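Local coordinates for odorant-binding protein 1d (Locusta migratoria, PDB 4PT1), which probably binds odorants, as a secreted, largely helical carrier of the PBP/GOBP family, at residues N75-P78 against E79-E82. Sequence-based numbering, arbitrary orientation.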
loop_
_atom_site.group_PDB
_atom_site.type_symbol
_atom_site.label_atom_id
_atom_site.label_comp_id
_atom_site.label_asym_id
_atom_site.label_seq_id
_atom_site.Cartn_x
_atom_site.Cartn_y
_atom_site.Cartn_z
ATOM N N ASN A 75 9.705 4.528 -1.644
ATOM C CA ASN A 75 8.548 3.873 -2.308
ATOM C C ASN A 75 7.523 4.828 -2.911
ATOM O O ASN A 75 6.699 4.420 -3.728
ATOM C CB ASN A 75 7.825 2.913 -1.351
ATOM C CG ASN A 75 8.633 1.680 -1.048
ATOM O OD1 ASN A 75 9.505 1.318 -1.828
ATOM N ND2 ASN A 75 8.381 1.040 0.115
ATOM N N VAL A 76 7.540 6.091 -2.495
ATOM C CA VAL A 76 6.591 7.076 -3.066
ATOM C C VAL A 76 6.917 7.304 -4.545
ATOM O O VAL A 76 8.074 7.555 -4.868
ATOM C CB VAL A 76 6.667 8.429 -2.339
ATOM C CG1 VAL A 76 5.740 9.445 -3.002
ATOM C CG2 VAL A 76 6.346 8.261 -0.860
ATOM N N PRO A 77 5.918 7.169 -5.445
ATOM C CA PRO A 77 6.164 7.356 -6.877
ATOM C C PRO A 77 6.719 8.736 -7.146
ATOM O O PRO A 77 6.306 9.700 -6.488
ATOM C CB PRO A 77 4.765 7.201 -7.487
ATOM C CG PRO A 77 4.091 6.257 -6.577
ATOM C CD PRO A 77 4.581 6.620 -5.201
ATOM N N PRO A 78 7.659 8.848 -8.098
ATOM C CA PRO A 78 8.328 10.139 -8.303
ATOM C C PRO A 78 7.375 11.273 -8.675
ATOM O O PRO A 78 7.660 12.429 -8.360
ATOM C CB PRO A 78 9.370 9.851 -9.412
ATOM C CG PRO A 78 8.931 8.587 -10.042
ATOM C CD PRO A 78 8.180 7.799 -9.006
ATOM N N GLU A 79 6.235 10.950 -9.285
ATOM C CA GLU A 79 5.291 11.964 -9.776
ATOM C C GLU A 79 4.537 12.660 -8.654
ATOM O O GLU A 79 3.946 13.713 -8.857
ATOM C CB GLU A 79 4.298 11.344 -10.761
ATOM C CG GLU A 79 4.953 10.820 -12.036
ATOM C CD GLU A 79 5.553 9.424 -11.886
ATOM O OE1 GLU A 79 5.386 8.771 -10.827
ATOM O OE2 GLU A 79 6.202 8.955 -12.836
ATOM N N ILE A 80 4.563 12.062 -7.468
ATOM C CA ILE A 80 3.859 12.612 -6.306
ATOM C C ILE A 80 4.765 12.655 -5.077
ATOM O O ILE A 80 4.283 12.565 -3.948
ATOM C CB ILE A 80 2.560 11.817 -6.008
ATOM C CG1 ILE A 80 2.851 10.329 -5.763
ATOM C CG2 ILE A 80 1.568 11.975 -7.143
ATOM C CD1 ILE A 80 1.698 9.579 -5.128
ATOM N N LYS A 81 6.064 12.845 -5.290
ATOM C CA LYS A 81 7.052 12.855 -4.197
ATOM C C LYS A 81 6.687 13.831 -3.095
ATOM O O LYS A 81 6.677 13.460 -1.934
ATOM C CB LYS A 81 8.470 13.177 -4.680
ATOM C CG LYS A 81 9.289 12.000 -5.193
ATOM C CD LYS A 81 9.547 10.906 -4.160
ATOM C CE LYS A 81 10.380 9.761 -4.733
ATOM N NZ LYS A 81 10.633 8.740 -3.676
ATOM N N GLU A 82 6.360 15.066 -3.450
ATOM C CA GLU A 82 6.101 16.075 -2.425
ATOM C C GLU A 82 4.922 15.698 -1.554
ATOM O O GLU A 82 5.064 15.581 -0.345
ATOM C CB GLU A 82 5.886 17.485 -3.002
ATOM C CG GLU A 82 5.631 18.510 -1.878
ATOM C CD GLU A 82 5.372 19.920 -2.371
ATOM O OE1 GLU A 82 5.330 20.141 -3.598
ATOM O OE2 GLU A 82 5.208 20.804 -1.514
HETATM O O HOH W 1 7.164 15.039 -7.767
#
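The turn that joins helix 69-75 to helix 81-90 is built around the Pro77-Pro78 pair, and the chain passes through a short 3-10 turn at Pro78-Glu79 before the second helix begins, with Ile80 at its N-cap position. The amide of Ile80 closes this turn on the carbonyl of Pro77, N to O 3.1 Å, a fairly straight bond (160° at the hydrogen). One residue further, Lys81 N reaches Pro78 O only weakly, and a water donates to that same oxygen at 2.7 Å. On the buried side, CG1 of Ile80 packs alongside CB of Pro77 at 4.1 Å; chi1 of 58° sets this branch between the backbone N and carbonyl carbon, and it also meets CG1 of Val76 at the same distance. Leu117 and Val121 of helix 115-129 also touch the Ile80 side chain. Glu79 OE1 lies alongside the Pro78 ring, 3.5 Å from CD, while OE2 is hydrogen-bonded to Thr8. Lys81 bends at chi2, then runs extended back across the turn, so that NZ lies 3.1 Å from Val76 O in a weak bond; its stronger partner is Leu73 O. A methionine in place of Lys81 would probably leave Leu73 O, near the end of helix 69-75, and Val76 O, just beyond it, without their ammonium donor. Proline nitrogens cannot donate hydrogen bonds, and here the lysine ammonium meets carbonyls at and just past the end of one helix, while the amide of Ile80, and more weakly that of Lys81, closes the turn into the next.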